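Local coordinates for protein tRNA(Ile2) 2-agmatinylcytidine synthetase TiaS (Archaeoglobus fulgidus, PDB 5XOB) that catalyses the ATP-dependent attachment of agmatine to the wobble cytidine of an isoleucine tRNA, forming 2-agmatinylcytidine and changing its codon specificity from AUG to AUA, at residues L21-L24 with A25-V29; V74-E77 with V78-H82; Y278-E281 with G282-F286; K305-R308 with N309-L313; E99-A102 with V103-K106. All blocks are in the same frame, centred on the assembly; numbering follows the deposited sequence.

Contact 1: L21-L24 with A25-V29; sequences LAVL and AMERV
Val23 holds CG1 opposite its backbone N (chi1 166°), and Glu27, one turn later, swings CG opposite its carbonyl carbon (chi1 -73°); together these torsions bring the valine methyl beside the carboxylate. CG1 of Val23 and OE2 of Glu27 are 4.1 Å apart, a loose contact in which the two side chains pass at a slant. The Glu27 chain stays extended beyond CG, which itself rests 3.3 Å from Val23 O, and its carboxylate is gripped further on by a salt bridge to Arg238. Met26 lies over the preceding turn in a similar way, with CG 3.1 Å from Ala22 O and SD 3.5 Å from the same oxygen, before the chain bends at chi3 and leaves. Four successive i to i+4 bonds, from Ala25 N to Leu21 O through Arg28 N to Leu24 O, run beneath these side chains. The resulting turns belong to the first helix of a beta-alpha-beta-beta-alpha-beta unit in the TCKD domain, consistent with a ferredoxin-like fold: Ala22 and Val29 rest on strand 57-64, Met26 reaches Phe61 as well as Val36 and Pro40, and Leu21 and Leu24 meet the end of helix 68-82.

Contact 2: V74-E77 with V78-H82; sequences VVNE and VIIEH
Val78, Glu77 and Asn76 carry most of this contact, in which successive turns of one helix stack along its axis. Val78 places CG2 on its own backbone N side, and the methyl comes to lie 3.2 Å from Val74 O, the same oxygen that accepts the Val78 N-H at 3.1 Å. Glu77 contributes chiefly through its backbone, its O receiving Glu81 N at 3.0 Å, while CB of Glu81 also comes close to that oxygen. The Glu77 side chain runs out extended, away from the following turn, and its OE1 forms a salt bridge with Arg28 of helix 20-32. Asn76 sets CG anti to its backbone N (chi1 -178°), and both ends of its amide touch CD1 of Ile80, ND2 at 4.1 Å; OD1 also has a weak hydrogen bond to His136. Helix 68-82 is the second helix of what is probably a ferredoxin-like unit in the TCKD domain and lies beside helix 20-32 on one face of the sheet, so Val74 and Val78 meet Arg28 while Ile79 leans on Leu134 of strand 133-135, Pro92 and His136. Ile79 also stretches CD1 back over the previous turn to CG1 of Val75, 3.8 Å away, the two side chains slanting across one another. Cutting this side chain back to an alanine would probably leave Val75 CG1 without its apolar mate and open a gap beside Leu134 and Pro92. Ile79 N is bonded to Val75 O at 3.0 Å.

Contact 3: Y278-E281 with G282-F286; sequences YDIE and GGHVF
A beta hairpin of the OB-fold domain turns here, joining the weakly bonded strand 278-280 to strand 284-291, and Tyr278 pairs with Phe286 at its open end. Phe286 N donates to Tyr278 O at 2.9 Å. At the closed end Gly283 N reaches Ile280 O at 2.9 Å and so closes a beta turn over residues 280-283. The glycines suit this turn: a side chain on Gly282 would run into the His284 ring, and the positive phi of Gly283 (102°) would jam a CB against the preceding carbonyl. Between these bonds, Asp279 CA lies 3.0 Å from His284 O in a CA-H...O contact. On one face, Tyr278 takes the crowded position between its backbone N and carbonyl carbon (chi1 63°), which lays its ring over CB of Phe286. That carbon makes a CH-pi contact with the ring, 3.6 Å from Tyr278 CZ. The two rings are nearly parallel, their planes 22° apart, but slid so far that they barely overlap. Ile280 CG2 lies beside Phe286, 3.8 Å from Phe286 CE2, and at the in-plane edge of the His284 imidazole, 3.9 Å from His284 CD2. On this same face His284 meets Phe301 edge-to-face and bonds through ND1 to Glu302 N. Asp279 and Val285 point together to the opposite face, where the Asp279 carboxylate forms a salt bridge with Arg312 of helix 307-313. Val285 packs against that helix too, and its backbone bonds to Ala300 of the adjoining strand 294-300.

Contact 4: K305-R308 with N309-L313; sequences KQFR and NVIRL
Arg312 N bonds to Arg308 O at 2.7 Å in a firm i to i+4 link of helix 307-313, while Ile311 N to Phe307 O is weak and Asn309 N donates to Gln306 O at 2.9 Å, an i to i+3 bond. The two arginines then run side by side in the same direction, their guanidinium planes 42° apart. Arg308 CB lies over one face of the Arg312 guanidinium, 4.0 Å from NH1, and Arg312 NH2 stands over a face of the Arg308 group. Arg308 is fixed by its NE, which donates to Lys305 O at 2.7 Å within the guanidinium plane; its NH1 bonds to Gly283 O. Arg312 bends at chi2 (-149°), bringing its NE to a salt bridge with Asp279 and its NH1 to a weak bond with Asn309 OD1. On the buried side Phe307 CE2 meets Ile311 CG1 at 3.9 Å, both residues packing on Leu333 and Ile336. A leucine in place of Arg312 would probably leave Asp279 without its cationic partner and uncover the side of Arg308. With NE of Arg308 only 4.2 Å from Arg312 NH2, the two positive charges lie close, and the Asp279 carboxylate and the carbonyls of Lys305 and Gly283 probably offset their repulsion.

Contact 5: E99-A102 with V103-K106; sequences EELA and VKLK
Leu101 and Lys104 cross at about a right angle where a weakly bonded helical turn, 99-102, passes into the 3-10 turn 103-105, the two together linking strand 93-98 to helix 106-114 in the TCKD domain. Leu101 swings CG opposite its backbone N (chi1 -159°), a turn that brings CD2 across the extended lysine chain, 3.7 Å from Lys104 CD and 4.0 Å from Lys104 NZ. The contact is therefore chiefly between aliphatic carbons, with the ammonium nitrogen farther from the methyl than CD. Both side chains also touch Tyr129 of helix 119-129. Beneath them, Lys104 N gives only a weak, bent bond to Leu101 O. Leu105 points back toward the first turn, with CB 3.3 Å from Ala102 O, and its side chain continues on to Leu146 and Val149 of helix 141-150 and to Val125 of helix 119-129. Ala102, also against Val149, touches Trp4 of strand 2-8, so the turn is wedged between sheet and helices. Leu105 N donates to Ala102 O at 2.9 Å. Val103 meanwhile sets CG1 between its own backbone N and carbonyl carbon (chi1 68°), which brings that methyl to 3.4 Å from Glu100 O.

From the N terminus the chain passes contacts 1, 2 and 5 and then, much later, contacts 3 and 4. Each spans adjoining residues and closes only a helical turn or a hairpin; all lie in series, with no nesting or crossing. Contacts 1 and 2 sit in neighbouring helices of the TCKD domain, joined where Arg28 meets Glu77 and where Leu21 and Leu24 pack on His82. Contact 5 belongs to the same domain but its centre is about 22 Å from that of contact 1. On the far side of the chain's centre, contacts 3 and 4 tie hairpin to helix in the OB domain, through Asp279 with Arg312, Gly283 with Arg308, and Val285 against both arginines.

Contact 1: L21-L24 with A25-V29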
loop_
_atom_site.group_PDB
_atom_site.type_symbol
_atom_site.label_atom_id
_atom_site.label_comp_id
_atom_site.label_asym_id
_atom_site.label_seq_id
_atom_site.Cartn_x
_atom_site.Cartn_y
_atom_site.Cartn_z
ATOM N N LEU A 21 -13.564 9.371 -14.912
ATOM C CA LEU A 21 -14.473 8.916 -15.953
ATOM C C LEU A 21 -15.675 8.173 -15.380
ATOM O O LEU A 21 -16.774 8.246 -15.927
ATOM C CB LEU A 21 -13.717 8.028 -16.935
ATOM C CG LEU A 21 -14.498 7.608 -18.183
ATOM C CD1 LEU A 21 -13.695 7.850 -19.459
ATOM C CD2 LEU A 21 -14.940 6.156 -18.076
ATOM N N ALA A 22 -15.457 7.473 -14.272
ATOM C CA ALA A 22 -16.520 6.745 -13.590
ATOM C C ALA A 22 -17.534 7.680 -12.948
ATOM O O ALA A 22 -18.703 7.325 -12.795
ATOM C CB ALA A 22 -15.929 5.827 -12.533
ATOM N N VAL A 23 -17.063 8.858 -12.552
ATOM C CA VAL A 23 -17.916 9.894 -11.987
ATOM C C VAL A 23 -18.767 10.519 -13.068
ATOM O O VAL A 23 -19.938 10.811 -12.860
ATOM C CB VAL A 23 -17.069 11.009 -11.356
ATOM C CG1 VAL A 23 -17.910 12.252 -11.064
ATOM C CG2 VAL A 23 -16.392 10.487 -10.101
ATOM N N LEU A 24 -18.148 10.758 -14.212
ATOM C CA LEU A 24 -18.853 11.302 -15.339
ATOM C C LEU A 24 -19.931 10.304 -15.698
ATOM O O LEU A 24 -21.097 10.667 -15.814
ATOM C CB LEU A 24 -17.903 11.518 -16.512
ATOM C CG LEU A 24 -16.728 12.474 -16.257
ATOM C CD1 LEU A 24 -15.763 12.473 -17.436
ATOM C CD2 LEU A 24 -17.218 13.885 -15.952
ATOM N N ALA A 25 -19.553 9.035 -15.833
ATOM C CA ALA A 25 -20.521 8.001 -16.187
ATOM C C ALA A 25 -21.657 8.001 -15.188
ATOM O O ALA A 25 -22.824 7.974 -15.562
ATOM C CB ALA A 25 -19.867 6.633 -16.237
ATOM N N MET A 26 -21.312 8.045 -13.911
ATOM C CA MET A 26 -22.326 8.080 -12.868
ATOM C C MET A 26 -23.290 9.257 -13.080
ATOM O O MET A 26 -24.506 9.068 -13.055
ATOM C CB MET A 26 -21.671 8.126 -11.484
ATOM C CG MET A 26 -21.130 6.775 -11.029
ATOM S SD MET A 26 -20.059 6.880 -9.583
ATOM C CE MET A 26 -21.184 7.696 -8.451
ATOM N N GLU A 27 -22.747 10.451 -13.318
ATOM C CA GLU A 27 -23.571 11.630 -13.589
ATOM C C GLU A 27 -24.565 11.374 -14.721
ATOM O O GLU A 27 -25.768 11.590 -14.552
ATOM C CB GLU A 27 -22.702 12.836 -13.937
ATOM C CG GLU A 27 -21.968 13.433 -12.750
ATOM C CD GLU A 27 -21.071 14.592 -13.145
ATOM O OE1 GLU A 27 -20.984 14.884 -14.357
ATOM O OE2 GLU A 27 -20.454 15.209 -12.248
ATOM N N ARG A 28 -24.063 10.908 -15.864
ATOM C CA ARG A 28 -24.923 10.641 -17.033
ATOM C C ARG A 28 -26.030 9.628 -16.743
ATOM O O ARG A 28 -27.181 9.838 -17.115
ATOM C CB ARG A 28 -24.112 10.193 -18.262
ATOM C CG ARG A 28 -24.211 11.165 -19.431
ATOM C CD ARG A 28 -23.713 10.574 -20.749
ATOM N NE ARG A 28 -24.672 10.752 -21.849
ATOM C CZ ARG A 28 -24.416 10.507 -23.136
ATOM N NH1 ARG A 28 -23.214 10.084 -23.523
ATOM N NH2 ARG A 28 -25.366 10.696 -24.046
ATOM N N VAL A 29 -25.677 8.533 -16.086
ATOM C CA VAL A 29 -26.659 7.532 -15.699
ATOM C C VAL A 29 -27.727 8.141 -14.803
ATOM O O VAL A 29 -28.920 7.870 -14.964
ATOM C CB VAL A 29 -25.990 6.370 -14.945
ATOM C CG1 VAL A 29 -27.019 5.535 -14.187
ATOM C CG2 VAL A 29 -25.199 5.504 -15.917
#

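Contact 2: V74-E77 with V78-H82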
loop_
_atom_site.group_PDB
_atom_site.type_symbol
_atom_site.label_atom_id
_atom_site.label_comp_id
_atom_site.label_asym_id
_atom_site.label_seq_id
_atom_site.Cartn_x
_atom_site.Cartn_y
_atom_site.Cartn_z
ATOM N N VAL A 74 -25.076 4.071 -22.605
ATOM C CA VAL A 74 -24.757 5.304 -21.905
ATOM C C VAL A 74 -23.284 5.323 -21.538
ATOM O O VAL A 74 -22.560 6.256 -21.884
ATOM C CB VAL A 74 -25.594 5.474 -20.628
ATOM C CG1 VAL A 74 -25.025 6.593 -19.763
ATOM C CG2 VAL A 74 -27.041 5.779 -20.979
ATOM N N VAL A 75 -22.852 4.278 -20.841
ATOM C CA VAL A 75 -21.455 4.143 -20.434
ATOM C C VAL A 75 -20.549 4.127 -21.653
ATOM O O VAL A 75 -19.495 4.767 -21.667
ATOM C CB VAL A 75 -21.232 2.860 -19.610
ATOM C CG1 VAL A 75 -19.747 2.607 -19.379
ATOM C CG2 VAL A 75 -21.956 2.969 -18.277
ATOM N N ASN A 76 -20.970 3.400 -22.679
ATOM C CA ASN A 76 -20.199 3.314 -23.909
ATOM C C ASN A 76 -19.844 4.684 -24.473
ATOM O O ASN A 76 -18.706 4.944 -24.850
ATOM C CB ASN A 76 -20.982 2.531 -24.953
ATOM C CG ASN A 76 -20.209 2.360 -26.235
ATOM O OD1 ASN A 76 -19.009 2.107 -26.214
ATOM N ND2 ASN A 76 -20.885 2.504 -27.361
ATOM N N GLU A 77 -20.841 5.556 -24.510
ATOM C CA GLU A 77 -20.706 6.877 -25.099
ATOM C C GLU A 77 -19.834 7.776 -24.241
ATOM O O GLU A 77 -19.054 8.579 -24.762
ATOM C CB GLU A 77 -22.091 7.493 -25.283
ATOM C CG GLU A 77 -22.918 6.766 -26.336
ATOM C CD GLU A 77 -24.410 7.063 -26.274
ATOM O OE1 GLU A 77 -24.829 8.022 -25.577
ATOM O OE2 GLU A 77 -25.171 6.316 -26.936
ATOM N N VAL A 78 -19.978 7.630 -22.927
ATOM C CA VAL A 78 -19.117 8.312 -21.960
ATOM C C VAL A 78 -17.654 7.994 -22.236
ATOM O O VAL A 78 -16.785 8.870 -22.168
ATOM C CB VAL A 78 -19.438 7.871 -20.516
ATOM C CG1 VAL A 78 -18.409 8.422 -19.533
ATOM C CG2 VAL A 78 -20.841 8.317 -20.123
ATOM N N ILE A 79 -17.395 6.727 -22.540
ATOM C CA ILE A 79 -16.040 6.268 -22.799
ATOM C C ILE A 79 -15.527 6.876 -24.094
ATOM O O ILE A 79 -14.428 7.426 -24.132
ATOM C CB ILE A 79 -15.967 4.732 -22.884
ATOM C CG1 ILE A 79 -16.288 4.118 -21.518
ATOM C CG2 ILE A 79 -14.584 4.288 -23.340
ATOM C CD1 ILE A 79 -16.625 2.642 -21.564
ATOM N N ILE A 80 -16.325 6.782 -25.151
ATOM C CA ILE A 80 -15.886 7.265 -26.452
ATOM C C ILE A 80 -15.536 8.742 -26.357
ATOM O O ILE A 80 -14.512 9.179 -26.886
ATOM C CB ILE A 80 -16.940 7.031 -27.553
ATOM C CG1 ILE A 80 -17.149 5.523 -27.767
ATOM C CG2 ILE A 80 -16.496 7.676 -28.862
ATOM C CD1 ILE A 80 -18.182 5.156 -28.817
ATOM N N GLU A 81 -16.378 9.494 -25.654
ATOM C CA GLU A 81 -16.220 10.937 -25.557
ATOM C C GLU A 81 -15.046 11.371 -24.682
ATOM O O GLU A 81 -14.347 12.319 -25.030
ATOM C CB GLU A 81 -17.508 11.579 -25.037
ATOM C CG GLU A 81 -17.382 13.071 -24.751
ATOM C CD GLU A 81 -18.697 13.715 -24.347
ATOM O OE1 GLU A 81 -18.703 14.946 -24.099
ATOM O OE2 GLU A 81 -19.720 12.995 -24.267
ATOM N N HIS A 82 -14.835 10.688 -23.558
ATOM C CA HIS A 82 -13.908 11.178 -22.528
ATOM C C HIS A 82 -12.583 10.419 -22.415
ATOM O O HIS A 82 -11.542 11.030 -22.143
ATOM C CB HIS A 82 -14.620 11.225 -21.172
ATOM C CG HIS A 82 -15.652 12.310 -21.074
ATOM N ND1 HIS A 82 -15.318 13.640 -20.921
ATOM C CD2 HIS A 82 -17.005 12.264 -21.111
ATOM C CE1 HIS A 82 -16.422 14.365 -20.866
ATOM N NE2 HIS A 82 -17.460 13.554 -20.977
#

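Contact 3: Y278-E281 with G282-F286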
loop_
_atom_site.group_PDB
_atom_site.type_symbol
_atom_site.label_atom_id
_atom_site.label_comp_id
_atom_site.label_asym_id
_atom_site.label_seq_id
_atom_site.Cartn_x
_atom_site.Cartn_y
_atom_site.Cartn_z
ATOM N N TYR A 278 23.183 -4.672 4.970
ATOM C CA TYR A 278 24.280 -3.946 4.357
ATOM C C TYR A 278 23.764 -2.928 3.334
ATOM O O TYR A 278 22.898 -3.241 2.511
ATOM C CB TYR A 278 25.267 -4.931 3.720
ATOM C CG TYR A 278 24.695 -5.754 2.587
ATOM C CD1 TYR A 278 24.778 -5.301 1.271
ATOM C CD2 TYR A 278 24.079 -6.988 2.824
ATOM C CE1 TYR A 278 24.260 -6.042 0.223
ATOM C CE2 TYR A 278 23.558 -7.742 1.780
ATOM C CZ TYR A 278 23.655 -7.262 0.478
ATOM O OH TYR A 278 23.147 -7.981 -0.584
ATOM N N ASP A 279 24.299 -1.708 3.396
ATOM C CA ASP A 279 23.891 -0.646 2.476
ATOM C C ASP A 279 24.354 -0.982 1.064
ATOM O O ASP A 279 25.082 -1.957 0.866
ATOM C CB ASP A 279 24.448 0.709 2.910
ATOM C CG ASP A 279 23.986 1.106 4.292
ATOM O OD1 ASP A 279 23.722 0.205 5.119
ATOM O OD2 ASP A 279 23.885 2.319 4.554
ATOM N N ILE A 280 23.924 -0.196 0.082
ATOM C CA ILE A 280 24.331 -0.462 -1.296
ATOM C C ILE A 280 24.251 0.758 -2.220
ATOM O O ILE A 280 23.547 1.733 -1.954
ATOM C CB ILE A 280 23.533 -1.665 -1.896
ATOM C CG1 ILE A 280 24.436 -2.684 -2.633
ATOM C CG2 ILE A 280 22.428 -1.192 -2.843
ATOM C CD1 ILE A 280 25.919 -2.709 -2.286
ATOM N N GLU A 281 25.025 0.659 -3.295
ATOM C CA GLU A 281 25.052 1.581 -4.435
ATOM C C GLU A 281 24.119 2.821 -4.419
ATOM O O GLU A 281 24.602 3.930 -4.647
ATOM C CB GLU A 281 24.887 0.757 -5.730
ATOM C CG GLU A 281 26.120 -0.103 -6.049
ATOM C CD GLU A 281 25.796 -1.475 -6.631
ATOM O OE1 GLU A 281 25.025 -1.542 -7.614
ATOM O OE2 GLU A 281 26.332 -2.488 -6.113
ATOM N N GLY A 282 22.821 2.655 -4.146
ATOM C CA GLY A 282 21.856 3.774 -4.258
ATOM C C GLY A 282 21.184 4.348 -3.005
ATOM O O GLY A 282 20.311 5.215 -3.120
ATOM N N GLY A 283 21.588 3.893 -1.819
ATOM C CA GLY A 283 20.928 4.283 -0.557
ATOM C C GLY A 283 19.987 3.211 -0.010
ATOM O O GLY A 283 19.024 3.516 0.700
ATOM N N HIS A 284 20.295 1.952 -0.325
ATOM C CA HIS A 284 19.425 0.806 -0.047
ATOM C C HIS A 284 20.107 -0.152 0.920
ATOM O O HIS A 284 21.328 -0.265 0.929
ATOM C CB HIS A 284 19.091 0.067 -1.349
ATOM C CG HIS A 284 18.819 0.977 -2.506
ATOM N ND1 HIS A 284 17.778 1.875 -2.508
ATOM C CD2 HIS A 284 19.453 1.137 -3.692
ATOM C CE1 HIS A 284 17.775 2.549 -3.643
ATOM N NE2 HIS A 284 18.784 2.120 -4.380
ATOM N N VAL A 285 19.305 -0.864 1.703
ATOM C CA VAL A 285 19.796 -1.649 2.828
ATOM C C VAL A 285 19.264 -3.077 2.714
ATOM O O VAL A 285 18.084 -3.300 2.946
ATOM C CB VAL A 285 19.307 -1.023 4.153
ATOM C CG1 VAL A 285 19.850 -1.776 5.362
ATOM C CG2 VAL A 285 19.686 0.453 4.224
ATOM N N PHE A 286 20.119 -4.041 2.370
ATOM C CA PHE A 286 19.666 -5.427 2.171
ATOM C C PHE A 286 20.010 -6.323 3.337
ATOM O O PHE A 286 20.899 -6.023 4.121
ATOM C CB PHE A 286 20.290 -6.045 0.924
ATOM C CG PHE A 286 19.810 -5.443 -0.353
ATOM C CD1 PHE A 286 19.069 -6.193 -1.256
ATOM C CD2 PHE A 286 20.102 -4.123 -0.659
ATOM C CE1 PHE A 286 18.629 -5.633 -2.443
ATOM C CE2 PHE A 286 19.663 -3.558 -1.840
ATOM C CZ PHE A 286 18.925 -4.313 -2.736
#

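Contact 4: K305-R308 with N309-L313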
loop_
_atom_site.group_PDB
_atom_site.type_symbol
_atom_site.label_atom_id
_atom_site.label_comp_id
_atom_site.label_asym_id
_atom_site.label_seq_id
_atom_site.Cartn_x
_atom_site.Cartn_y
_atom_site.Cartn_z
ATOM N N LYS A 305 13.430 6.052 3.635
ATOM C CA LYS A 305 14.028 7.070 4.494
ATOM C C LYS A 305 14.423 6.530 5.868
ATOM O O LYS A 305 15.245 5.622 5.955
ATOM C CB LYS A 305 13.091 8.280 4.618
ATOM C CG LYS A 305 12.709 8.930 3.298
ATOM C CD LYS A 305 13.902 9.254 2.404
ATOM C CE LYS A 305 13.504 10.245 1.314
ATOM N NZ LYS A 305 14.308 10.128 0.065
ATOM N N GLN A 306 13.818 7.065 6.928
ATOM C CA GLN A 306 14.211 6.758 8.302
ATOM C C GLN A 306 13.945 5.298 8.647
ATOM O O GLN A 306 14.551 4.756 9.567
ATOM C CB GLN A 306 13.457 7.647 9.304
ATOM C CG GLN A 306 13.681 9.149 9.148
ATOM C CD GLN A 306 12.795 9.803 8.090
ATOM O OE1 GLN A 306 11.935 9.154 7.481
ATOM N NE2 GLN A 306 13.001 11.100 7.869
ATOM N N PHE A 307 13.022 4.670 7.922
ATOM C CA PHE A 307 12.717 3.254 8.118
ATOM C C PHE A 307 13.955 2.364 7.950
ATOM O O PHE A 307 14.015 1.275 8.520
ATOM C CB PHE A 307 11.610 2.819 7.149
ATOM C CG PHE A 307 11.215 1.368 7.269
ATOM C CD1 PHE A 307 10.461 0.922 8.347
ATOM C CD2 PHE A 307 11.578 0.453 6.288
ATOM C CE1 PHE A 307 10.091 -0.412 8.453
ATOM C CE2 PHE A 307 11.205 -0.877 6.384
ATOM C CZ PHE A 307 10.461 -1.310 7.466
ATOM N N ARG A 308 14.934 2.830 7.174
ATOM C CA ARG A 308 16.199 2.109 7.007
ATOM C C ARG A 308 16.982 2.022 8.306
ATOM O O ARG A 308 17.706 1.053 8.539
ATOM C CB ARG A 308 17.071 2.794 5.969
ATOM C CG ARG A 308 16.520 2.707 4.561
ATOM C CD ARG A 308 17.237 3.662 3.629
ATOM N NE ARG A 308 17.092 5.043 4.075
ATOM C CZ ARG A 308 17.594 6.099 3.442
ATOM N NH1 ARG A 308 18.283 5.947 2.316
ATOM N NH2 ARG A 308 17.403 7.317 3.937
ATOM N N ASN A 309 16.837 3.043 9.144
ATOM C CA ASN A 309 17.526 3.082 10.430
ATOM C C ASN A 309 17.227 1.857 11.291
ATOM O O ASN A 309 18.150 1.226 11.809
ATOM C CB ASN A 309 17.167 4.358 11.198
ATOM C CG ASN A 309 17.468 5.621 10.410
ATOM O OD1 ASN A 309 18.059 5.569 9.328
ATOM N ND2 ASN A 309 17.054 6.763 10.944
ATOM N N VAL A 310 15.947 1.512 11.426
ATOM C CA VAL A 310 15.550 0.372 12.262
ATOM C C VAL A 310 15.989 -0.943 11.615
ATOM O O VAL A 310 16.333 -1.898 12.313
ATOM C CB VAL A 310 14.024 0.325 12.602
ATOM C CG1 VAL A 310 13.441 1.722 12.802
ATOM C CG2 VAL A 310 13.221 -0.447 11.556
ATOM N N ILE A 311 15.971 -0.996 10.285
ATOM C CA ILE A 311 16.442 -2.183 9.576
ATOM C C ILE A 311 17.946 -2.350 9.753
ATOM O O ILE A 311 18.412 -3.450 10.014
ATOM C CB ILE A 311 16.102 -2.144 8.071
ATOM C CG1 ILE A 311 14.582 -2.203 7.856
ATOM C CG2 ILE A 311 16.789 -3.287 7.328
ATOM C CD1 ILE A 311 13.906 -3.464 8.367
ATOM N N ARG A 312 18.701 -1.258 9.620
ATOM C CA ARG A 312 20.164 -1.309 9.752
ATOM C C ARG A 312 20.645 -1.966 11.050
ATOM O O ARG A 312 21.748 -2.512 11.093
ATOM C CB ARG A 312 20.781 0.092 9.618
ATOM C CG ARG A 312 20.836 0.600 8.184
ATOM C CD ARG A 312 22.018 1.523 7.925
ATOM N NE ARG A 312 21.786 2.341 6.735
ATOM C CZ ARG A 312 21.024 3.436 6.709
ATOM N NH1 ARG A 312 20.403 3.865 7.809
ATOM N NH2 ARG A 312 20.873 4.107 5.570
ATOM N N LEU A 313 19.821 -1.926 12.096
ATOM C CA LEU A 313 20.183 -2.522 13.382
ATOM C C LEU A 313 20.293 -4.046 13.345
ATOM O O LEU A 313 21.407 -4.580 13.354
ATOM C CB LEU A 313 19.205 -2.083 14.484
ATOM C CG LEU A 313 19.106 -0.571 14.732
ATOM C CD1 LEU A 313 18.384 -0.282 16.043
ATOM C CD2 LEU A 313 20.478 0.095 14.727
#

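Contact 5: E99-A102 with V103-K106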
loop_
_atom_site.group_PDB
_atom_site.type_symbol
_atom_site.label_atom_id
_atom_site.label_comp_id
_atom_site.label_asym_id
_atom_site.label_seq_id
_atom_site.Cartn_x
_atom_site.Cartn_y
_atom_site.Cartn_z
ATOM N N GLU A 99 -26.939 -7.718 -9.575
ATOM C CA GLU A 99 -26.560 -7.734 -8.164
ATOM C C GLU A 99 -26.336 -9.166 -7.682
ATOM O O GLU A 99 -25.321 -9.475 -7.054
ATOM C CB GLU A 99 -27.650 -7.075 -7.326
ATOM C CG GLU A 99 -27.201 -6.664 -5.942
ATOM C CD GLU A 99 -28.273 -5.891 -5.210
ATOM O OE1 GLU A 99 -29.473 -6.091 -5.510
ATOM O OE2 GLU A 99 -27.911 -5.081 -4.335
ATOM N N GLU A 100 -27.288 -10.033 -8.019
ATOM C CA GLU A 100 -27.275 -11.444 -7.623
ATOM C C GLU A 100 -26.062 -12.208 -8.173
ATOM O O GLU A 100 -25.652 -13.218 -7.609
ATOM C CB GLU A 100 -28.555 -12.149 -8.102
ATOM C CG GLU A 100 -29.836 -11.321 -8.026
ATOM C CD GLU A 100 -31.080 -12.142 -8.321
ATOM O OE1 GLU A 100 -30.986 -13.115 -9.104
ATOM O OE2 GLU A 100 -32.155 -11.812 -7.770
ATOM N N LEU A 101 -25.504 -11.725 -9.276
ATOM C CA LEU A 101 -24.402 -12.394 -9.965
ATOM C C LEU A 101 -23.004 -11.899 -9.523
ATOM O O LEU A 101 -21.994 -12.560 -9.786
ATOM C CB LEU A 101 -24.601 -12.214 -11.477
ATOM C CG LEU A 101 -23.933 -13.137 -12.510
ATOM C CD1 LEU A 101 -22.838 -12.422 -13.287
ATOM C CD2 LEU A 101 -23.403 -14.430 -11.907
ATOM N N ALA A 102 -22.945 -10.753 -8.844
ATOM C CA ALA A 102 -21.669 -10.181 -8.383
ATOM C C ALA A 102 -20.930 -11.114 -7.436
ATOM O O ALA A 102 -19.705 -11.224 -7.477
ATOM C CB ALA A 102 -21.906 -8.845 -7.696
ATOM N N VAL A 103 -21.695 -11.768 -6.572
ATOM C CA VAL A 103 -21.145 -12.672 -5.571
ATOM C C VAL A 103 -20.310 -13.781 -6.221
ATOM O O VAL A 103 -19.250 -14.132 -5.699
ATOM C CB VAL A 103 -22.266 -13.240 -4.649
ATOM C CG1 VAL A 103 -23.200 -14.175 -5.411
ATOM C CG2 VAL A 103 -21.686 -13.936 -3.424
ATOM N N LYS A 104 -20.746 -14.300 -7.371
ATOM C CA LYS A 104 -19.991 -15.357 -8.059
ATOM C C LYS A 104 -18.601 -14.911 -8.537
ATOM O O LYS A 104 -17.783 -15.745 -8.927
ATOM C CB LYS A 104 -20.802 -15.940 -9.223
ATOM C CG LYS A 104 -21.964 -16.802 -8.750
ATOM C CD LYS A 104 -22.709 -17.446 -9.906
ATOM C CE LYS A 104 -24.109 -17.892 -9.495
ATOM N NZ LYS A 104 -25.061 -17.874 -10.646
ATOM N N LEU A 105 -18.336 -13.604 -8.487
ATOM C CA LEU A 105 -17.064 -13.030 -8.937
ATOM C C LEU A 105 -16.054 -12.736 -7.822
ATOM O O LEU A 105 -14.976 -12.201 -8.097
ATOM C CB LEU A 105 -17.323 -11.721 -9.689
ATOM C CG LEU A 105 -18.109 -11.762 -10.997
ATOM C CD1 LEU A 105 -18.290 -10.334 -11.498
ATOM C CD2 LEU A 105 -17.399 -12.610 -12.039
ATOM N N LYS A 106 -16.390 -13.063 -6.578
ATOM C CA LYS A 106 -15.464 -12.846 -5.465
ATOM C C LYS A 106 -14.106 -13.512 -5.718
ATOM O O LYS A 106 -13.070 -12.875 -5.546
ATOM C CB LYS A 106 -16.062 -13.323 -4.135
ATOM C CG LYS A 106 -15.343 -12.779 -2.912
ATOM C CD LYS A 106 -15.477 -13.697 -1.699
ATOM C CE LYS A 106 -14.175 -13.788 -0.905
ATOM N NZ LYS A 106 -13.069 -14.438 -1.678
#